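ABC transporter periplasmic peptide-binding protein (Pseudoalteromonas, PDB 4QFL) binds dipeptides in the periplasm, here holding Ala-Phe, and probably delivers them to an ABC transporter for uptake. Local coordinates at residues A255-K260 with F509-A514; C262-H267 with A514-I519; V156-S159 with V163-E166. All coordinates share one frame; numbering follows the deposited sequence.

How the interactions relate
Interactions 1 and 2 form one neighbourhood, their centres about 7 Å apart, whereas interaction 3 lies far off, its centre about 46 Å from that of interaction 1 and 41 Å from that of interaction 2. Along the chain the hairpin of 156-159 with 163-166 closes first. The other two then cross: helix 250-258 and strand 264-266 follow each other, and so do strands 500-513 and 516-517, the second pair returning to the first after nearly 250 residues. Strands 264-266 and 500-513 are antiparallel neighbours, with a probable bond from Thr265 N to Ala511 O at 2.8 Å, so late chain is built into an earlier sheet, while interaction 3 is a beta hairpin in a separate four-stranded sheet.

Interaction 1: residues A255-K260 with F509-A514; sequences AKILTK and FQASSA
Helix 250-258 packs beside the end of strand 500-513 without backbone pairing, the nearest CA atoms, those of Ile257 and Ser512, being 7.2 Å apart. One side chain bridges that gap. Ile257 CG1 stands anti to the backbone N (chi1 -164°) and chi2 is also extended, which carries CD1 straight out to the strand. There the methyl rests on the peptide link between Ala511 and Ser512, 3.7 Å from Ala511 C and 3.6 Å from Ser512 N. It also meets Ala511 CB at 3.8 Å, methyl against methyl, because the Ala511 side chain points toward the helix while that of Ser512 points away. Here a helix is seated on a sheet, as in alpha/beta folds generally, with Ile257 lying over the strand backbone beside the small Ala511. The backbone at this point is also engaged with neighbouring strands: Ala511 bonds to Thr265 and Ser512 to Asn283. Leu276 of helix 273-278 touches both Ile257 and Ala511 and extends the apolar cluster. Just beyond Ile257 the helix stops in a Schellman motif, with Lys260 at positive phi (64°) and its N bonded weakly, at 3.1 Å, to Ile257 O. Farther along the strand, Ser513 turns its hydroxyl to Asp515 N.

Interaction 2: residues C262-H267 with A514-I519; sequences CDVTAH and ADVEGI
Val516 reaches Asp263 and Val264 through a single methyl, CG1, and the closer half of this contact gathers around that atom. It sits 4.1 Å from Asp263 O and 4.2 Å from Asp263 CB, touching the root of the aspartate and leaving the carboxylate to other partners. Val264 CG2 comes up to the same methyl at 4.4 Å, a light apolar touch. The torsion of Val516 explains the choice of branch: with chi1 near -50°, CG1 lies anti to the carbonyl carbon, and the side chain as a whole is directed toward 262-267. The backbones themselves stay apart, their nearest CA atoms, of Asp263 and Val516, being 7.4 Å from one another.

In the fold, strand 264-266 lies between strand 30-35, to which it runs parallel, and the antiparallel strand 500-513. Segment 514-519 is the chain's continuation past the end of the latter, turning back so that Val516 lies alongside the start of strand 264-266. The disulfide from Cys262 to Cys34 ties that start to strand 30-35, and Asp263 OD2 adds a bond to Val32 N.

Toward solvent the packing thins. Asp515 is exposed, and although its side chain sets out toward the other segment, Asp515 CB remains 6.3 Å from Asp263 OD1. Its OD2 stays 6.5 Å from the same Asp263 OD1; if both are charged, their mild repulsion would probably favour that separation. At the other end of 514-519, Ile519 also sets out toward 262-267, but Ile519 CG2 stays 5.1 Å from Val264 CG2, and the side chain packs instead on Gln510 and Leu529.

Interaction 3: residues V156-S159 with V163-E166; sequences VRVS and VRFE
The guanidinium of Arg164 lies over the side chain of Val156, its NH2 3.2 Å from Val156 CG2 and Val156 CB under one face, while Glu166 approaches its edge in plane. Both side chains leave the same face of an antiparallel hydrogen-bonded pair, and the bend in the arginine chain (chi3 65°) brings its head over Val156, the two side chains lying side by side. Arg164 NE forms a salt bridge with Glu166 OE2, modelled at 2.4 Å, a length that is doubtful. An alanine here would remove that cationic head, and would probably leave Glu166 OE2 without its mate and Val156 uncovered.

Beneath, Val156 N bonds to Arg164 O at 2.8 Å and Arg164 N returns to Val156 O at 3.0 Å. Val158 CG1 packs 4.1 Å from Arg164 CB, just where the hairpin departs from regular pairing: Val158 and Ser159 both face Gln162, a classic beta bulge. Strand 152-159 forms one border of a four-stranded antiparallel sheet; strand 162-167 lies inside it, bonded on its far side to strand 90-95, and Val163 faces helix 115-126, touching Ala115, Val118 and Ile119.

Interaction 1: residues A255-K260 with F509-A514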
ATOM      1  N   ALA A 255       8.518  -5.700  23.094  1.00 16.50           N
ATOM      2  CA  ALA A 255       8.564  -5.491  24.529  1.00 17.22           C
ATOM      3  C   ALA A 255       7.175  -5.164  25.081  1.00 17.77           C
ATOM      4  O   ALA A 255       6.781  -5.668  26.136  1.00 18.09           O
ATOM      5  CB  ALA A 255       9.549  -4.387  24.866  1.00 16.36           C
ATOM      6  N   LYS A 256       6.429  -4.329  24.364  1.00 17.48           N
ATOM      7  CA  LYS A 256       5.100  -3.917  24.814  1.00 17.42           C
ATOM      8  C   LYS A 256       4.034  -4.993  24.731  1.00 18.40           C
ATOM      9  O   LYS A 256       3.084  -4.969  25.494  1.00 19.41           O
ATOM     10  CB  LYS A 256       4.632  -2.675  24.077  1.00 19.64           C
ATOM     11  CG  LYS A 256       5.385  -1.438  24.493  1.00 22.32           C
ATOM     12  CD  LYS A 256       4.936  -0.225  23.706  1.00 24.56           C
ATOM     13  CE  LYS A 256       5.487   1.041  24.326  1.00 21.86           C
ATOM     14  NZ  LYS A 256       5.002   2.240  23.613  1.00 21.97           N
ATOM     15  N   ILE A 257       4.165  -5.943  23.821  1.00 16.76           N
ATOM     16  CA  ILE A 257       3.204  -7.033  23.859  1.00 17.10           C
ATOM     17  C   ILE A 257       3.547  -7.966  25.019  1.00 18.23           C
ATOM     18  O   ILE A 257       2.666  -8.503  25.683  1.00 20.16           O
ATOM     19  CB  ILE A 257       3.082  -7.790  22.518  1.00 20.37           C
ATOM     20  CG1 ILE A 257       1.810  -8.644  22.512  1.00 19.66           C
ATOM     21  CG2 ILE A 257       4.308  -8.645  22.248  1.00 20.97           C
ATOM     22  CD1 ILE A 257       1.583  -9.343  21.215  1.00 22.53           C
ATOM     23  N   LEU A 258       4.834  -8.119  25.294  1.00 18.56           N
ATOM     24  CA  LEU A 258       5.273  -8.965  26.404  1.00 19.74           C
ATOM     25  C   LEU A 258       4.777  -8.455  27.767  1.00 20.90           C
ATOM     26  O   LEU A 258       4.362  -9.240  28.614  1.00 24.20           O
ATOM     27  CB  LEU A 258       6.801  -9.123  26.389  1.00 19.09           C
ATOM     28  CG  LEU A 258       7.322  -9.940  25.207  1.00 20.09           C
ATOM     29  CD1 LEU A 258       8.835 -10.037  25.197  1.00 19.51           C
ATOM     30  CD2 LEU A 258       6.699 -11.326  25.218  1.00 23.23           C
ATOM     31  N   THR A 259       4.814  -7.140  27.966  1.00 21.32           N
ATOM     32  CA  THR A 259       4.401  -6.527  29.224  1.00 21.69           C
ATOM     33  C   THR A 259       2.914  -6.267  29.222  1.00 21.60           C
ATOM     34  O   THR A 259       2.370  -5.722  30.185  1.00 21.85           O
ATOM     35  CB  THR A 259       5.066  -5.165  29.423  1.00 21.73           C
ATOM     36  OG1 THR A 259       4.656  -4.287  28.366  1.00 19.73           O
ATOM     37  CG2 THR A 259       6.579  -5.301  29.421  1.00 22.17           C
ATOM     38  N   LYS A 260       2.274  -6.632  28.119  1.00 21.09           N
ATOM     39  CA  LYS A 260       0.844  -6.444  27.931  1.00 21.71           C
ATOM     40  C   LYS A 260       0.438  -4.976  27.906  1.00 20.39           C
ATOM     41  O   LYS A 260      -0.706  -4.636  28.201  1.00 24.44           O
ATOM     42  CB  LYS A 260       0.057  -7.242  28.973  1.00 24.01           C
ATOM     43  CG  LYS A 260       0.461  -8.713  28.976  1.00 30.36           C
ATOM     44  CD  LYS A 260      -0.054  -9.472  30.188  1.00 35.11           C
ATOM     45  CE  LYS A 260       0.876 -10.647  30.537  1.00 36.36           C
ATOM     46  NZ  LYS A 260       2.189 -10.211  31.146  1.00 38.01           N
ATOM     47  N   PHE A 509       2.910 -11.412   9.052  1.00 16.62           N
ATOM     48  CA  PHE A 509       2.826 -11.793  10.466  1.00 18.50           C
ATOM     49  C   PHE A 509       2.102 -10.746  11.318  1.00 17.53           C
ATOM     50  O   PHE A 509       2.184  -9.554  11.054  1.00 18.01           O
ATOM     51  CB  PHE A 509       4.217 -11.960  11.084  1.00 18.91           C
ATOM     52  CG  PHE A 509       4.995 -13.137  10.576  1.00 19.30           C
ATOM     53  CD1 PHE A 509       4.811 -14.397  11.129  1.00 16.68           C
ATOM     54  CD2 PHE A 509       5.954 -12.970   9.584  1.00 18.96           C
ATOM     55  CE1 PHE A 509       5.542 -15.474  10.678  1.00 19.77           C
ATOM     56  CE2 PHE A 509       6.692 -14.045   9.123  1.00 20.84           C
ATOM     57  CZ  PHE A 509       6.484 -15.303   9.672  1.00 21.32           C
ATOM     58  N   GLN A 510       1.421 -11.200  12.362  1.00 18.14           N
ATOM     59  CA  GLN A 510       0.931 -10.306  13.399  1.00 19.13           C
ATOM     60  C   GLN A 510       0.865 -10.997  14.753  1.00 19.10           C
ATOM     61  O   GLN A 510       0.389 -12.127  14.859  1.00 20.12           O
ATOM     62  CB  GLN A 510      -0.444  -9.757  13.061  1.00 19.28           C
ATOM     63  CG  GLN A 510      -0.989  -8.834  14.134  1.00 18.78           C
ATOM     64  CD  GLN A 510      -2.284  -8.207  13.709  1.00 19.02           C
ATOM     65  OE1 GLN A 510      -3.349  -8.796  13.869  1.00 23.81           O
ATOM     66  NE2 GLN A 510      -2.203  -7.012  13.134  1.00 20.01           N
ATOM     67  N   ALA A 511       1.343 -10.314  15.787  1.00 17.66           N
ATOM     68  CA  ALA A 511       1.280 -10.868  17.128  1.00 19.53           C
ATOM     69  C   ALA A 511       0.149 -10.236  17.914  1.00 18.80           C
ATOM     70  O   ALA A 511      -0.144  -9.058  17.762  1.00 17.43           O
ATOM     71  CB  ALA A 511       2.599 -10.680  17.854  1.00 19.54           C
ATOM     72  N   SER A 512      -0.494 -11.026  18.762  1.00 20.97           N
ATOM     73  CA  SER A 512      -1.527 -10.484  19.620  1.00 19.77           C
ATOM     74  C   SER A 512      -1.715 -11.309  20.887  1.00 19.98           C
ATOM     75  O   SER A 512      -1.365 -12.489  20.940  1.00 20.06           O
ATOM     76  CB  SER A 512      -2.849 -10.345  18.846  1.00 19.89           C
ATOM     77  OG  SER A 512      -3.325 -11.591  18.364  1.00 19.71           O
ATOM     78  N   SER A 513      -2.259 -10.667  21.913  1.00 21.01           N
ATOM     79  CA  SER A 513      -2.712 -11.384  23.090  1.00 22.59           C
ATOM     80  C   SER A 513      -3.731 -12.465  22.724  1.00 21.38           C
ATOM     81  O   SER A 513      -4.593 -12.283  21.857  1.00 21.59           O
ATOM     82  CB  SER A 513      -3.329 -10.427  24.094  1.00 22.74           C
ATOM     83  OG  SER A 513      -4.281 -11.135  24.863  1.00 28.04           O
ATOM     84  N   ALA A 514      -3.626 -13.603  23.395  1.00 22.88           N
ATOM     85  CA  ALA A 514      -4.551 -14.692  23.159  1.00 22.62           C
ATOM     86  C   ALA A 514      -5.962 -14.251  23.503  1.00 22.78           C
ATOM     87  O   ALA A 514      -6.921 -14.935  23.177  1.00 26.25           O
ATOM     88  CB  ALA A 514      -4.163 -15.905  23.969  1.00 23.02           C
TER

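Interaction 2: residues C262-H267 with A514-I519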
ATOM      1  N   CYS A 262       0.576  -3.580  25.090  1.00 19.52           N
ATOM      2  CA  CYS A 262      -0.083  -3.685  23.796  1.00 20.04           C
ATOM      3  C   CYS A 262      -0.766  -5.026  23.661  1.00 21.38           C
ATOM      4  O   CYS A 262      -0.222  -6.036  24.090  1.00 22.44           O
ATOM      5  CB  CYS A 262       0.931  -3.545  22.660  1.00 21.76           C
ATOM      6  SG  CYS A 262       1.170  -1.846  22.116  1.00 31.32           S
ATOM      7  N   ASP A 263      -1.944  -5.034  23.043  1.00 21.58           N
ATOM      8  CA  ASP A 263      -2.695  -6.261  22.803  1.00 17.87           C
ATOM      9  C   ASP A 263      -2.421  -6.821  21.417  1.00 18.74           C
ATOM     10  O   ASP A 263      -2.542  -8.017  21.194  1.00 18.35           O
ATOM     11  CB  ASP A 263      -4.184  -5.995  22.946  1.00 19.94           C
ATOM     12  CG  ASP A 263      -4.524  -5.390  24.278  1.00 22.28           C
ATOM     13  OD1 ASP A 263      -4.133  -5.982  25.305  1.00 22.97           O
ATOM     14  OD2 ASP A 263      -5.155  -4.316  24.302  1.00 23.33           O
ATOM     15  N   VAL A 264      -2.067  -5.940  20.492  1.00 17.59           N
ATOM     16  CA  VAL A 264      -1.721  -6.343  19.140  1.00 18.64           C
ATOM     17  C   VAL A 264      -0.476  -5.597  18.681  1.00 17.29           C
ATOM     18  O   VAL A 264      -0.336  -4.399  18.917  1.00 18.96           O
ATOM     19  CB  VAL A 264      -2.853  -6.059  18.139  1.00 17.00           C
ATOM     20  CG1 VAL A 264      -2.464  -6.562  16.757  1.00 18.76           C
ATOM     21  CG2 VAL A 264      -4.156  -6.696  18.591  1.00 15.37           C
ATOM     22  N   THR A 265       0.419  -6.319  18.017  1.00 16.76           N
ATOM     23  CA  THR A 265       1.682  -5.771  17.551  1.00 18.42           C
ATOM     24  C   THR A 265       1.838  -5.894  16.048  1.00 17.95           C
ATOM     25  O   THR A 265       1.898  -6.983  15.500  1.00 16.87           O
ATOM     26  CB  THR A 265       2.879  -6.450  18.231  1.00 19.70           C
ATOM     27  OG1 THR A 265       3.075  -5.860  19.517  1.00 25.11           O
ATOM     28  CG2 THR A 265       4.131  -6.242  17.419  1.00 21.03           C
ATOM     29  N   ALA A 266       1.893  -4.746  15.392  1.00 19.18           N
ATOM     30  CA  ALA A 266       2.098  -4.685  13.958  1.00 19.70           C
ATOM     31  C   ALA A 266       3.505  -5.122  13.616  1.00 17.20           C
ATOM     32  O   ALA A 266       4.459  -4.804  14.329  1.00 19.70           O
ATOM     33  CB  ALA A 266       1.859  -3.261  13.459  1.00 18.68           C
ATOM     34  N   HIS A 267       3.618  -5.860  12.520  1.00 16.74           N
ATOM     35  CA  HIS A 267       4.907  -6.253  11.967  1.00 18.78           C
ATOM     36  C   HIS A 267       5.915  -6.636  13.044  1.00 19.06           C
ATOM     37  O   HIS A 267       6.879  -5.904  13.269  1.00 18.58           O
ATOM     38  CB  HIS A 267       5.477  -5.119  11.107  1.00 18.65           C
ATOM     39  CG  HIS A 267       4.547  -4.651  10.030  1.00 18.64           C
ATOM     40  ND1 HIS A 267       4.472  -5.262   8.800  1.00 18.42           N
ATOM     41  CD2 HIS A 267       3.653  -3.633  10.002  1.00 17.50           C
ATOM     42  CE1 HIS A 267       3.571  -4.643   8.056  1.00 19.84           C
ATOM     43  NE2 HIS A 267       3.067  -3.645   8.759  1.00 21.81           N
ATOM     44  N   ALA A 514      -3.626 -13.603  23.395  1.00 22.88           N
ATOM     45  CA  ALA A 514      -4.551 -14.692  23.159  1.00 22.62           C
ATOM     46  C   ALA A 514      -5.962 -14.251  23.503  1.00 22.78           C
ATOM     47  O   ALA A 514      -6.921 -14.935  23.177  1.00 26.25           O
ATOM     48  CB  ALA A 514      -4.163 -15.905  23.969  1.00 23.02           C
ATOM     49  N   ASP A 515      -6.086 -13.106  24.160  1.00 22.68           N
ATOM     50  CA  ASP A 515      -7.401 -12.587  24.505  1.00 25.35           C
ATOM     51  C   ASP A 515      -8.135 -12.030  23.294  1.00 26.98           C
ATOM     52  O   ASP A 515      -9.332 -11.763  23.364  1.00 28.35           O
ATOM     53  CB  ASP A 515      -7.286 -11.485  25.558  1.00 26.78           C
ATOM     54  CG  ASP A 515      -7.313 -12.025  26.971  1.00 34.99           C
ATOM     55  OD1 ASP A 515      -7.891 -13.116  27.177  1.00 37.39           O
ATOM     56  OD2 ASP A 515      -6.768 -11.349  27.875  1.00 40.36           O
ATOM     57  N   VAL A 516      -7.417 -11.831  22.193  1.00 22.87           N
ATOM     58  CA  VAL A 516      -8.007 -11.168  21.041  1.00 22.49           C
ATOM     59  C   VAL A 516      -8.412 -12.161  19.977  1.00 20.93           C
ATOM     60  O   VAL A 516      -7.796 -13.208  19.806  1.00 22.32           O
ATOM     61  CB  VAL A 516      -7.059 -10.108  20.400  1.00 21.88           C
ATOM     62  CG1 VAL A 516      -6.502  -9.160  21.458  1.00 21.76           C
ATOM     63  CG2 VAL A 516      -5.959 -10.784  19.634  1.00 22.42           C
ATOM     64  N   GLU A 517      -9.471 -11.802  19.261  1.00 23.10           N
ATOM     65  CA  GLU A 517      -9.946 -12.572  18.127  1.00 24.41           C
ATOM     66  C   GLU A 517     -10.688 -11.650  17.167  1.00 23.55           C
ATOM     67  O   GLU A 517     -10.959 -10.499  17.490  1.00 21.72           O
ATOM     68  CB  GLU A 517     -10.865 -13.701  18.588  1.00 25.18           C
ATOM     69  CG  GLU A 517     -11.837 -13.299  19.683  1.00 28.84           C
ATOM     70  CD  GLU A 517     -12.841 -14.389  20.003  1.00 34.49           C
ATOM     71  OE1 GLU A 517     -13.972 -14.317  19.494  1.00 33.32           O
ATOM     72  OE2 GLU A 517     -12.496 -15.314  20.762  1.00 43.46           O
ATOM     73  N   GLY A 518     -10.997 -12.171  15.985  1.00 22.14           N
ATOM     74  CA  GLY A 518     -11.749 -11.444  14.982  1.00 21.89           C
ATOM     75  C   GLY A 518     -10.920 -10.511  14.127  1.00 24.18           C
ATOM     76  O   GLY A 518     -11.463  -9.718  13.369  1.00 23.46           O
ATOM     77  N   ILE A 519      -9.602 -10.599  14.251  1.00 24.87           N
ATOM     78  CA  ILE A 519      -8.710  -9.714  13.511  1.00 26.45           C
ATOM     79  C   ILE A 519      -8.391 -10.289  12.129  1.00 28.35           C
ATOM     80  O   ILE A 519      -8.101 -11.475  12.006  1.00 27.29           O
ATOM     81  CB  ILE A 519      -7.408  -9.435  14.292  1.00 25.55           C
ATOM     82  CG1 ILE A 519      -7.033 -10.629  15.172  1.00 26.06           C
ATOM     83  CG2 ILE A 519      -7.553  -8.180  15.137  1.00 24.03           C
ATOM     84  CD1 ILE A 519      -7.784 -10.689  16.482  1.00 25.19           C
TER

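Interaction 3: residues V156-S159 with V163-E166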
ATOM      1  N   VAL A 156     -22.801  10.648 -12.784  1.00 23.01           N
ATOM      2  CA  VAL A 156     -24.184  11.107 -12.866  1.00 24.29           C
ATOM      3  C   VAL A 156     -24.919  10.764 -11.588  1.00 23.10           C
ATOM      4  O   VAL A 156     -24.716   9.696 -11.010  1.00 22.80           O
ATOM      5  CB  VAL A 156     -24.943  10.459 -14.044  1.00 23.91           C
ATOM      6  CG1 VAL A 156     -26.428  10.800 -13.978  1.00 22.80           C
ATOM      7  CG2 VAL A 156     -24.336  10.872 -15.387  1.00 29.06           C
ATOM      8  N   ARG A 157     -25.775  11.680 -11.154  1.00 22.96           N
ATOM      9  CA  ARG A 157     -26.677  11.411 -10.056  1.00 22.95           C
ATOM     10  C   ARG A 157     -27.984  10.896 -10.612  1.00 25.44           C
ATOM     11  O   ARG A 157     -28.889  11.682 -10.903  1.00 28.59           O
ATOM     12  CB  ARG A 157     -26.947  12.683  -9.273  1.00 23.87           C
ATOM     13  CG  ARG A 157     -27.735  12.444  -8.008  1.00 25.45           C
ATOM     14  CD  ARG A 157     -28.187  13.750  -7.401  1.00 23.29           C
ATOM     15  NE  ARG A 157     -28.323  13.622  -5.962  1.00 25.89           N
ATOM     16  CZ  ARG A 157     -29.367  13.060  -5.370  1.00 28.51           C
ATOM     17  NH1 ARG A 157     -30.371  12.591  -6.102  1.00 27.09           N
ATOM     18  NH2 ARG A 157     -29.412  12.973  -4.046  1.00 28.64           N
ATOM     19  N   VAL A 158     -28.100   9.585 -10.773  1.00 22.17           N
ATOM     20  CA  VAL A 158     -29.317   9.060 -11.366  1.00 25.04           C
ATOM     21  C   VAL A 158     -30.452   9.094 -10.354  1.00 25.21           C
ATOM     22  O   VAL A 158     -31.597   9.309 -10.716  1.00 26.98           O
ATOM     23  CB  VAL A 158     -29.134   7.655 -11.960  1.00 26.96           C
ATOM     24  CG1 VAL A 158     -27.666   7.336 -12.123  1.00 27.38           C
ATOM     25  CG2 VAL A 158     -29.804   6.630 -11.092  1.00 29.76           C
ATOM     26  N   SER A 159     -30.132   8.895  -9.082  1.00 24.79           N
ATOM     27  CA  SER A 159     -31.110   9.114  -8.024  1.00 26.72           C
ATOM     28  C   SER A 159     -30.446   9.204  -6.650  1.00 26.60           C
ATOM     29  O   SER A 159     -29.227   9.069  -6.530  1.00 24.01           O
ATOM     30  CB  SER A 159     -32.219   8.051  -8.040  1.00 26.23           C
ATOM     31  OG  SER A 159     -31.727   6.752  -7.763  1.00 26.42           O
ATOM     32  N   VAL A 163     -25.790   6.012  -8.612  1.00 21.84           N
ATOM     33  CA  VAL A 163     -24.959   6.895  -9.407  1.00 22.03           C
ATOM     34  C   VAL A 163     -24.387   6.107 -10.555  1.00 19.42           C
ATOM     35  O   VAL A 163     -24.358   4.883 -10.516  1.00 22.32           O
ATOM     36  CB  VAL A 163     -23.798   7.500  -8.582  1.00 20.84           C
ATOM     37  CG1 VAL A 163     -24.338   8.298  -7.405  1.00 20.29           C
ATOM     38  CG2 VAL A 163     -22.845   6.401  -8.107  1.00 21.60           C
ATOM     39  N   ARG A 164     -23.928   6.807 -11.581  1.00 20.29           N
ATOM     40  CA  ARG A 164     -23.268   6.154 -12.698  1.00 23.82           C
ATOM     41  C   ARG A 164     -21.965   6.879 -13.039  1.00 21.80           C
ATOM     42  O   ARG A 164     -21.977   8.064 -13.363  1.00 22.74           O
ATOM     43  CB  ARG A 164     -24.210   6.099 -13.904  1.00 23.72           C
ATOM     44  CG  ARG A 164     -23.585   5.551 -15.161  1.00 22.25           C
ATOM     45  CD  ARG A 164     -24.535   5.647 -16.347  1.00 27.29           C
ATOM     46  NE  ARG A 164     -24.838   7.033 -16.708  1.00 29.46           N
ATOM     47  CZ  ARG A 164     -26.055   7.569 -16.665  1.00 29.93           C
ATOM     48  NH1 ARG A 164     -27.088   6.831 -16.280  1.00 31.01           N
ATOM     49  NH2 ARG A 164     -26.240   8.839 -17.012  1.00 28.96           N
ATOM     50  N   PHE A 165     -20.844   6.173 -12.922  1.00 21.96           N
ATOM     51  CA  PHE A 165     -19.542   6.700 -13.329  1.00 21.50           C
ATOM     52  C   PHE A 165     -19.403   6.619 -14.856  1.00 24.17           C
ATOM     53  O   PHE A 165     -19.647   5.570 -15.453  1.00 24.41           O
ATOM     54  CB  PHE A 165     -18.392   5.903 -12.683  1.00 22.28           C
ATOM     55  CG  PHE A 165     -18.211   6.140 -11.201  1.00 17.76           C
ATOM     56  CD1 PHE A 165     -19.144   5.677 -10.278  1.00 20.91           C
ATOM     57  CD2 PHE A 165     -17.073   6.785 -10.727  1.00 20.00           C
ATOM     58  CE1 PHE A 165     -18.963   5.881  -8.908  1.00 20.59           C
ATOM     59  CE2 PHE A 165     -16.881   6.985  -9.362  1.00 21.03           C
ATOM     60  CZ  PHE A 165     -17.830   6.535  -8.451  1.00 22.00           C
ATOM     61  N   GLU A 166     -19.001   7.723 -15.482  1.00 25.53           N
ATOM     62  CA  GLU A 166     -18.719   7.731 -16.914  1.00 25.64           C
ATOM     63  C   GLU A 166     -17.211   7.825 -17.141  1.00 23.95           C
ATOM     64  O   GLU A 166     -16.573   8.794 -16.726  1.00 23.37           O
ATOM     65  CB  GLU A 166     -19.423   8.905 -17.594  1.00 22.86           C
ATOM     66  CG  GLU A 166     -20.903   8.996 -17.292  1.00 28.27           C
ATOM     67  CD  GLU A 166     -21.716   7.978 -18.069  1.00 30.42           C
ATOM     68  OE1 GLU A 166     -21.111   7.164 -18.799  1.00 31.95           O
ATOM     69  OE2 GLU A 166     -22.962   7.994 -17.954  1.00 32.69           O
TER